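Local structure of TonB-dependent siderophore receptor (5NEC) at residues 261-274 and 402-415. The protein probably takes up iron-loaded siderophores across the outer membrane of Pseudomonas aeruginosa, drawing on energy passed to it by TonB. Residues are numbered along the deposited sequence; the frame is centred on the assembly and turned at random.
Sequences VNVDRGNFYGLTGR and NCTSLENPNPHDPW
Arg274 lies across one face of the Trp415 indole, its aliphatic part over the six-membered ring and its charged end over the five-membered one. CD stands 3.5 Å from the six-membered centroid, 10° off the normal, a CH-pi contact; CZ is 4.6 Å from the five-membered centroid, a cation-pi contact. After an extended start, a bend at chi3 (81°) sets the guanidinium steeply to the indole, edge toward it, so that NH1 is the nitrogen that comes down on the face, offset toward the rim, while Leu271 CD1 covers one guanidinium face. Arg274 NH2 bonds to Thr314 on the barrel strand 296-316, and NH1 reaches Asn402 OD1 through a water. The same OD1 accepts Trp415 NE1 at 2.8 Å, close to the indole plane, which, with Arg274 over the face, restrains the ring's rotation.

Further along, Pro411 O takes both Thr272 N (3.0 Å) and Thr272 OG1, the two donors approaching from one face of the carbonyl; a water that also bridges Gly273 N and Asp413 O adds a third bond. Both segments belong to long loops between strands of the TonB-dependent receptor beta-barrel: 261-274 leads into strand 276-291, whereas 402-415 includes a short strand, 403-405, paired with strand 327-354. Cys403 is disulfide-linked to Cys390, and Asp413 forms a salt bridge with Arg330, which also bonds to Tyr269 O.

Tyr269 presents its ring edge to 402-415, with Thr404 CG2, Ser405 O and Leu406 O near the ring plane. Its hydroxyl donates to Leu406 O at 2.6 Å, in the carbonyl plane on a lone pair. Obliquely to this ring, Pro409 CG packs 3.8 Å from Tyr269 CE1. Asn267 ND2 donates to Glu407 O at 3.1 Å from well above the carbonyl plane, 60° out of it. Beyond Tyr269, Val263 CG1 meets Leu406 CD1 at 4.1 Å, the two side chains crossing at roughly a right angle.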
ATOM      1  N   VAL A 261       1.274 -24.009  10.698  1.00 40.83           N
ATOM      2  CA  VAL A 261       1.910 -25.339  10.718  1.00 41.62           C
ATOM      3  C   VAL A 261       3.297 -25.298  10.063  1.00 43.37           C
ATOM      4  O   VAL A 261       3.555 -24.452   9.228  1.00 45.58           O
ATOM      5  CB  VAL A 261       1.046 -26.440  10.080  1.00 39.98           C
ATOM      6  CG1 VAL A 261      -0.263 -26.596  10.843  1.00 39.93           C
ATOM      7  CG2 VAL A 261       0.780 -26.163   8.604  1.00 40.86           C
ATOM      8  N   ASN A 262       4.180 -26.194  10.483  1.00 45.59           N
ATOM      9  CA  ASN A 262       5.496 -26.343   9.894  1.00 48.37           C
ATOM     10  C   ASN A 262       5.475 -27.503   8.895  1.00 47.48           C
ATOM     11  O   ASN A 262       5.447 -28.659   9.274  1.00 51.96           O
ATOM     12  CB  ASN A 262       6.549 -26.540  10.975  1.00 52.16           C
ATOM     13  CG  ASN A 262       7.966 -26.476  10.432  1.00 59.11           C
ATOM     14  OD1 ASN A 262       8.305 -25.603   9.627  1.00 63.93           O
ATOM     15  ND2 ASN A 262       8.809 -27.410  10.871  1.00 63.06           N
ATOM     16  N   VAL A 263       5.462 -27.162   7.614  1.00 45.74           N
ATOM     17  CA  VAL A 263       5.446 -28.109   6.509  1.00 43.60           C
ATOM     18  C   VAL A 263       6.531 -27.692   5.521  1.00 43.14           C
ATOM     19  O   VAL A 263       7.208 -26.688   5.720  1.00 42.59           O
ATOM     20  CB  VAL A 263       4.062 -28.141   5.813  1.00 44.78           C
ATOM     21  CG1 VAL A 263       2.986 -28.684   6.760  1.00 43.89           C
ATOM     22  CG2 VAL A 263       3.653 -26.774   5.268  1.00 44.19           C
ATOM     23  N   ASP A 264       6.728 -28.455   4.456  1.00 43.34           N
ATOM     24  CA  ASP A 264       7.751 -28.093   3.479  1.00 43.45           C
ATOM     25  C   ASP A 264       7.487 -26.686   2.927  1.00 43.15           C
ATOM     26  O   ASP A 264       6.335 -26.249   2.801  1.00 42.45           O
ATOM     27  CB  ASP A 264       7.813 -29.122   2.355  1.00 44.81           C
ATOM     28  CG  ASP A 264       8.468 -30.437   2.794  1.00 47.81           C
ATOM     29  OD1 ASP A 264       8.920 -30.566   3.969  1.00 48.39           O
ATOM     30  OD2 ASP A 264       8.545 -31.356   1.950  1.00 48.56           O
ATOM     31  N   ARG A 265       8.565 -25.978   2.630  1.00 43.04           N
ATOM     32  CA  ARG A 265       8.501 -24.576   2.240  1.00 43.79           C
ATOM     33  C   ARG A 265       7.522 -24.300   1.082  1.00 42.02           C
ATOM     34  O   ARG A 265       6.737 -23.361   1.156  1.00 41.46           O
ATOM     35  CB  ARG A 265       9.897 -24.086   1.873  1.00 46.05           C
ATOM     36  CG  ARG A 265      10.005 -22.574   1.667  1.00 49.16           C
ATOM     37  CD  ARG A 265      11.271 -22.208   0.885  1.00 49.92           C
ATOM     38  NE  ARG A 265      12.449 -22.415   1.704  1.00 51.40           N
ATOM     39  CZ  ARG A 265      12.886 -21.576   2.651  1.00 54.30           C
ATOM     40  NH1 ARG A 265      12.262 -20.410   2.930  1.00 53.45           N
ATOM     41  NH2 ARG A 265      13.974 -21.912   3.337  1.00 55.47           N
ATOM     42  N   GLY A 266       7.556 -25.151   0.055  1.00 41.28           N
ATOM     43  CA  GLY A 266       6.808 -24.966  -1.193  1.00 39.47           C
ATOM     44  C   GLY A 266       5.343 -25.368  -1.184  1.00 39.80           C
ATOM     45  O   GLY A 266       4.631 -25.077  -2.149  1.00 39.11           O
ATOM     46  N   ASN A 267       4.870 -26.018  -0.118  1.00 38.82           N
ATOM     47  CA  ASN A 267       3.509 -26.555  -0.099  1.00 38.47           C
ATOM     48  C   ASN A 267       2.453 -25.517  -0.521  1.00 38.23           C
ATOM     49  O   ASN A 267       2.327 -24.442   0.082  1.00 37.95           O
ATOM     50  CB  ASN A 267       3.136 -27.064   1.293  1.00 39.78           C
ATOM     51  CG  ASN A 267       3.713 -28.435   1.614  1.00 40.67           C
ATOM     52  OD1 ASN A 267       4.615 -28.916   0.951  1.00 42.50           O
ATOM     53  ND2 ASN A 267       3.171 -29.070   2.647  1.00 39.57           N
ATOM     54  N   PHE A 268       1.690 -25.886  -1.541  1.00 37.89           N
ATOM     55  CA  PHE A 268       0.570 -25.133  -2.060  1.00 38.19           C
ATOM     56  C   PHE A 268      -0.679 -26.037  -2.003  1.00 37.86           C
ATOM     57  O   PHE A 268      -0.705 -27.131  -2.575  1.00 37.68           O
ATOM     58  CB  PHE A 268       0.936 -24.685  -3.497  1.00 38.61           C
ATOM     59  CG  PHE A 268      -0.188 -24.052  -4.263  1.00 37.54           C
ATOM     60  CD1 PHE A 268      -0.901 -22.985  -3.729  1.00 37.24           C
ATOM     61  CD2 PHE A 268      -0.527 -24.513  -5.525  1.00 37.36           C
ATOM     62  CE1 PHE A 268      -1.945 -22.405  -4.426  1.00 35.20           C
ATOM     63  CE2 PHE A 268      -1.566 -23.932  -6.232  1.00 36.25           C
ATOM     64  CZ  PHE A 268      -2.270 -22.874  -5.682  1.00 35.25           C
ATOM     65  N   TYR A 269      -1.709 -25.584  -1.303  1.00 38.43           N
ATOM     66  CA  TYR A 269      -2.935 -26.375  -1.124  1.00 40.23           C
ATOM     67  C   TYR A 269      -4.026 -26.095  -2.173  1.00 40.31           C
ATOM     68  O   TYR A 269      -5.070 -26.745  -2.165  1.00 37.91           O
ATOM     69  CB  TYR A 269      -3.475 -26.192   0.311  1.00 41.04           C
ATOM     70  CG  TYR A 269      -2.443 -26.673   1.300  1.00 41.47           C
ATOM     71  CD1 TYR A 269      -2.262 -28.047   1.543  1.00 40.93           C
ATOM     72  CD2 TYR A 269      -1.565 -25.778   1.905  1.00 41.14           C
ATOM     73  CE1 TYR A 269      -1.277 -28.500   2.406  1.00 39.51           C
ATOM     74  CE2 TYR A 269      -0.578 -26.235   2.770  1.00 42.11           C
ATOM     75  CZ  TYR A 269      -0.453 -27.599   3.011  1.00 40.02           C
ATOM     76  OH  TYR A 269       0.511 -28.042   3.854  1.00 41.19           O
ATOM     77  N   GLY A 270      -3.767 -25.158  -3.085  1.00 40.49           N
ATOM     78  CA  GLY A 270      -4.713 -24.834  -4.144  1.00 39.34           C
ATOM     79  C   GLY A 270      -4.599 -25.752  -5.349  1.00 40.05           C
ATOM     80  O   GLY A 270      -3.888 -26.762  -5.321  1.00 40.31           O
ATOM     81  N   LEU A 271      -5.298 -25.364  -6.410  1.00 39.80           N
ATOM     82  CA  LEU A 271      -5.534 -26.191  -7.572  1.00 39.85           C
ATOM     83  C   LEU A 271      -5.256 -25.405  -8.842  1.00 41.45           C
ATOM     84  O   LEU A 271      -5.973 -24.457  -9.164  1.00 41.17           O
ATOM     85  CB  LEU A 271      -6.983 -26.620  -7.593  1.00 40.14           C
ATOM     86  CG  LEU A 271      -7.376 -27.632  -6.527  1.00 41.75           C
ATOM     87  CD1 LEU A 271      -8.904 -27.673  -6.370  1.00 42.25           C
ATOM     88  CD2 LEU A 271      -6.800 -28.998  -6.856  1.00 41.65           C
ATOM     89  N   THR A 272      -4.227 -25.815  -9.573  1.00 42.91           N
ATOM     90  CA  THR A 272      -3.880 -25.184 -10.851  1.00 43.90           C
ATOM     91  C   THR A 272      -4.985 -25.296 -11.895  1.00 42.11           C
ATOM     92  O   THR A 272      -5.117 -24.415 -12.723  1.00 43.74           O
ATOM     93  CB  THR A 272      -2.566 -25.742 -11.437  1.00 43.53           C
ATOM     94  OG1 THR A 272      -2.613 -27.174 -11.463  1.00 45.73           O
ATOM     95  CG2 THR A 272      -1.412 -25.302 -10.592  1.00 43.49           C
ATOM     96  N   GLY A 273      -5.783 -26.359 -11.840  1.00 42.01           N
ATOM     97  CA  GLY A 273      -6.929 -26.517 -12.738  1.00 40.04           C
ATOM     98  C   GLY A 273      -8.144 -25.666 -12.409  1.00 41.03           C
ATOM     99  O   GLY A 273      -9.046 -25.580 -13.229  1.00 44.62           O
ATOM    100  N   ARG A 274      -8.210 -25.082 -11.211  1.00 39.69           N
ATOM    101  CA  ARG A 274      -9.397 -24.374 -10.755  1.00 39.43           C
ATOM    102  C   ARG A 274      -9.170 -22.911 -10.435  1.00 38.99           C
ATOM    103  O   ARG A 274      -9.994 -22.071 -10.785  1.00 40.13           O
ATOM    104  CB  ARG A 274      -9.989 -25.062  -9.521  1.00 40.61           C
ATOM    105  CG  ARG A 274     -11.154 -24.311  -8.896  1.00 41.74           C
ATOM    106  CD  ARG A 274     -11.756 -25.012  -7.695  1.00 43.16           C
ATOM    107  NE  ARG A 274     -11.002 -24.782  -6.472  1.00 44.48           N
ATOM    108  CZ  ARG A 274     -11.327 -25.304  -5.286  1.00 45.77           C
ATOM    109  NH1 ARG A 274     -12.388 -26.104  -5.156  1.00 45.61           N
ATOM    110  NH2 ARG A 274     -10.570 -25.050  -4.219  1.00 46.46           N
ATOM    111  N   ASN A 402     -11.360 -32.699  -3.178  1.00 42.54           N
ATOM    112  CA  ASN A 402     -11.603 -31.647  -2.193  1.00 42.57           C
ATOM    113  C   ASN A 402     -10.808 -31.829  -0.901  1.00 41.54           C
ATOM    114  O   ASN A 402     -10.785 -30.918  -0.076  1.00 41.50           O
ATOM    115  CB  ASN A 402     -13.102 -31.551  -1.878  1.00 43.06           C
ATOM    116  CG  ASN A 402     -13.897 -31.120  -3.081  1.00 42.53           C
ATOM    117  OD1 ASN A 402     -13.698 -30.028  -3.577  1.00 41.59           O
ATOM    118  ND2 ASN A 402     -14.778 -31.975  -3.566  1.00 43.03           N
ATOM    119  N   CYS A 403     -10.189 -32.994  -0.719  1.00 41.77           N
ATOM    120  CA  CYS A 403      -9.243 -33.231   0.363  1.00 42.61           C
ATOM    121  C   CYS A 403      -7.899 -33.484  -0.248  1.00 40.38           C
ATOM    122  O   CYS A 403      -7.809 -34.168  -1.263  1.00 40.99           O
ATOM    123  CB  CYS A 403      -9.611 -34.478   1.175  1.00 45.33           C
ATOM    124  SG  CYS A 403     -11.183 -34.297   2.015  1.00 52.71           S
ATOM    125  N   THR A 404      -6.858 -32.959   0.388  1.00 38.83           N
ATOM    126  CA  THR A 404      -5.492 -33.247   0.003  1.00 38.78           C
ATOM    127  C   THR A 404      -4.647 -33.547   1.241  1.00 38.17           C
ATOM    128  O   THR A 404      -5.145 -33.520   2.366  1.00 37.62           O
ATOM    129  CB  THR A 404      -4.881 -32.085  -0.822  1.00 39.28           C
ATOM    130  OG1 THR A 404      -3.633 -32.502  -1.390  1.00 39.72           O
ATOM    131  CG2 THR A 404      -4.646 -30.821   0.023  1.00 38.92           C
ATOM    132  N   SER A 405      -3.367 -33.828   1.014  1.00 38.21           N
ATOM    133  CA  SER A 405      -2.400 -34.141   2.071  1.00 37.67           C
ATOM    134  C   SER A 405      -1.824 -32.887   2.696  1.00 38.82           C
ATOM    135  O   SER A 405      -1.492 -31.933   1.976  1.00 38.75           O
ATOM    136  CB  SER A 405      -1.276 -34.985   1.464  1.00 38.56           C
ATOM    137  OG  SER A 405      -0.110 -34.978   2.249  1.00 38.62           O
ATOM    138  N   LEU A 406      -1.688 -32.882   4.030  1.00 38.01           N
ATOM    139  CA  LEU A 406      -1.018 -31.786   4.736  1.00 38.46           C
ATOM    140  C   LEU A 406       0.480 -31.698   4.380  1.00 40.15           C
ATOM    141  O   LEU A 406       1.029 -30.592   4.189  1.00 40.93           O
ATOM    142  CB  LEU A 406      -1.204 -31.937   6.233  1.00 39.62           C
ATOM    143  CG  LEU A 406      -0.446 -30.983   7.163  1.00 41.39           C
ATOM    144  CD1 LEU A 406      -0.968 -29.566   6.967  1.00 41.98           C
ATOM    145  CD2 LEU A 406      -0.543 -31.418   8.619  1.00 41.48           C
ATOM    146  N   GLU A 407       1.145 -32.845   4.300  1.00 39.55           N
ATOM    147  CA  GLU A 407       2.578 -32.882   4.040  1.00 41.29           C
ATOM    148  C   GLU A 407       2.901 -32.797   2.565  1.00 39.93           C
ATOM    149  O   GLU A 407       3.821 -32.083   2.206  1.00 36.53           O
ATOM    150  CB  GLU A 407       3.228 -34.150   4.639  1.00 44.16           C
ATOM    151  CG  GLU A 407       3.098 -34.277   6.141  1.00 47.16           C
ATOM    152  CD  GLU A 407       3.765 -33.141   6.908  1.00 53.51           C
ATOM    153  OE1 GLU A 407       4.912 -32.726   6.566  1.00 56.16           O
ATOM    154  OE2 GLU A 407       3.144 -32.652   7.885  1.00 61.32           O
ATOM    155  N   ASN A 408       2.168 -33.526   1.715  1.00 41.35           N
ATOM    156  CA  ASN A 408       2.518 -33.632   0.282  1.00 42.01           C
ATOM    157  C   ASN A 408       1.346 -33.408  -0.666  1.00 42.37           C
ATOM    158  O   ASN A 408       0.962 -34.314  -1.414  1.00 43.48           O
ATOM    159  CB  ASN A 408       3.167 -34.982  -0.006  1.00 44.23           C
ATOM    160  CG  ASN A 408       4.436 -35.191   0.792  1.00 44.46           C
ATOM    161  OD1 ASN A 408       4.540 -36.127   1.559  1.00 49.18           O
ATOM    162  ND2 ASN A 408       5.364 -34.278   0.678  1.00 45.11           N
ATOM    163  N   PRO A 409       0.789 -32.185  -0.670  1.00 41.41           N
ATOM    164  CA  PRO A 409      -0.375 -31.927  -1.533  1.00 40.27           C
ATOM    165  C   PRO A 409       0.006 -31.940  -3.008  1.00 39.87           C
ATOM    166  O   PRO A 409       1.147 -31.618  -3.343  1.00 38.19           O
ATOM    167  CB  PRO A 409      -0.800 -30.527  -1.118  1.00 39.66           C
ATOM    168  CG  PRO A 409       0.486 -29.885  -0.699  1.00 40.70           C
ATOM    169  CD  PRO A 409       1.256 -30.964   0.002  1.00 40.19           C
ATOM    170  N   ASN A 410      -0.950 -32.324  -3.859  1.00 40.02           N
ATOM    171  CA  ASN A 410      -0.783 -32.297  -5.311  1.00 40.34           C
ATOM    172  C   ASN A 410      -1.657 -31.199  -5.963  1.00 39.63           C
ATOM    173  O   ASN A 410      -2.867 -31.376  -6.138  1.00 38.65           O
ATOM    174  CB  ASN A 410      -1.140 -33.646  -5.921  1.00 40.30           C
ATOM    175  CG  ASN A 410      -0.925 -33.666  -7.430  1.00 40.43           C
ATOM    176  OD1 ASN A 410      -0.255 -32.791  -8.007  1.00 40.69           O
ATOM    177  ND2 ASN A 410      -1.494 -34.659  -8.076  1.00 40.61           N
ATOM    178  N   PRO A 411      -1.039 -30.073  -6.355  1.00 39.72           N
ATOM    179  CA  PRO A 411      -1.842 -28.994  -6.946  1.00 40.88           C
ATOM    180  C   PRO A 411      -2.476 -29.295  -8.316  1.00 40.94           C
ATOM    181  O   PRO A 411      -3.392 -28.573  -8.731  1.00 41.58           O
ATOM    182  CB  PRO A 411      -0.862 -27.833  -7.073  1.00 41.99           C
ATOM    183  CG  PRO A 411       0.353 -28.212  -6.326  1.00 41.24           C
ATOM    184  CD  PRO A 411       0.360 -29.688  -6.128  1.00 40.72           C
ATOM    185  N   HIS A 412      -1.990 -30.325  -9.004  1.00 40.75           N
ATOM    186  CA  HIS A 412      -2.513 -30.702 -10.318  1.00 43.24           C
ATOM    187  C   HIS A 412      -3.723 -31.653 -10.284  1.00 43.55           C
ATOM    188  O   HIS A 412      -4.253 -31.983 -11.332  1.00 44.90           O
ATOM    189  CB  HIS A 412      -1.410 -31.333 -11.153  1.00 45.37           C
ATOM    190  CG  HIS A 412      -0.193 -30.476 -11.295  1.00 48.25           C
ATOM    191  ND1 HIS A 412      -0.162 -29.345 -12.090  1.00 50.66           N
ATOM    192  CD2 HIS A 412       1.039 -30.584 -10.748  1.00 49.84           C
ATOM    193  CE1 HIS A 412       1.034 -28.793 -12.022  1.00 50.93           C
ATOM    194  NE2 HIS A 412       1.778 -29.517 -11.209  1.00 51.70           N
ATOM    195  N   ASP A 413      -4.167 -32.074  -9.096  1.00 42.64           N
ATOM    196  CA  ASP A 413      -5.348 -32.912  -8.960  1.00 41.21           C
ATOM    197  C   ASP A 413      -6.439 -32.406  -9.897  1.00 43.29           C
ATOM    198  O   ASP A 413      -6.744 -31.200  -9.893  1.00 41.38           O
ATOM    199  CB  ASP A 413      -5.899 -32.857  -7.531  1.00 42.14           C
ATOM    200  CG  ASP A 413      -5.121 -33.730  -6.548  1.00 42.83           C
ATOM    201  OD1 ASP A 413      -4.409 -34.664  -6.977  1.00 44.68           O
ATOM    202  OD2 ASP A 413      -5.230 -33.472  -5.322  1.00 42.14           O
ATOM    203  N   PRO A 414      -7.057 -33.316 -10.687  1.00 44.98           N
ATOM    204  CA  PRO A 414      -8.124 -32.957 -11.642  1.00 43.81           C
ATOM    205  C   PRO A 414      -9.480 -32.798 -10.956  1.00 44.92           C
ATOM    206  O   PRO A 414     -10.445 -33.547 -11.234  1.00 46.34           O
ATOM    207  CB  PRO A 414      -8.123 -34.143 -12.607  1.00 43.40           C
ATOM    208  CG  PRO A 414      -7.756 -35.304 -11.744  1.00 43.25           C
ATOM    209  CD  PRO A 414      -6.803 -34.773 -10.706  1.00 43.40           C
ATOM    210  N   TRP A 415      -9.543 -31.833 -10.043  1.00 43.86           N
ATOM    211  CA  TRP A 415     -10.807 -31.424  -9.423  1.00 44.06           C
ATOM    212  C   TRP A 415     -11.828 -31.086 -10.530  1.00 46.40           C
ATOM    213  O   TRP A 415     -11.465 -30.566 -11.571  1.00 45.16           O
ATOM    214  CB  TRP A 415     -10.537 -30.221  -8.505  1.00 41.28           C
ATOM    215  CG  TRP A 415     -11.723 -29.701  -7.805  1.00 40.08           C
ATOM    216  CD1 TRP A 415     -12.151 -30.025  -6.561  1.00 39.36           C
ATOM    217  CD2 TRP A 415     -12.638 -28.728  -8.302  1.00 39.85           C
ATOM    218  NE1 TRP A 415     -13.295 -29.337  -6.257  1.00 40.45           N
ATOM    219  CE2 TRP A 415     -13.608 -28.523  -7.310  1.00 39.90           C
ATOM    220  CE3 TRP A 415     -12.735 -28.015  -9.498  1.00 40.17           C
ATOM    221  CZ2 TRP A 415     -14.662 -27.635  -7.476  1.00 41.99           C
ATOM    222  CZ3 TRP A 415     -13.774 -27.142  -9.666  1.00 41.07           C
ATOM    223  CH2 TRP A 415     -14.732 -26.955  -8.664  1.00 41.25           C
TER
HETATM  224  O   HOH W   1      -5.521 -28.938 -10.525  1.00 39.49           O
HETATM  225  O   HOH W   2     -12.121 -28.011  -3.175  1.00 39.36           O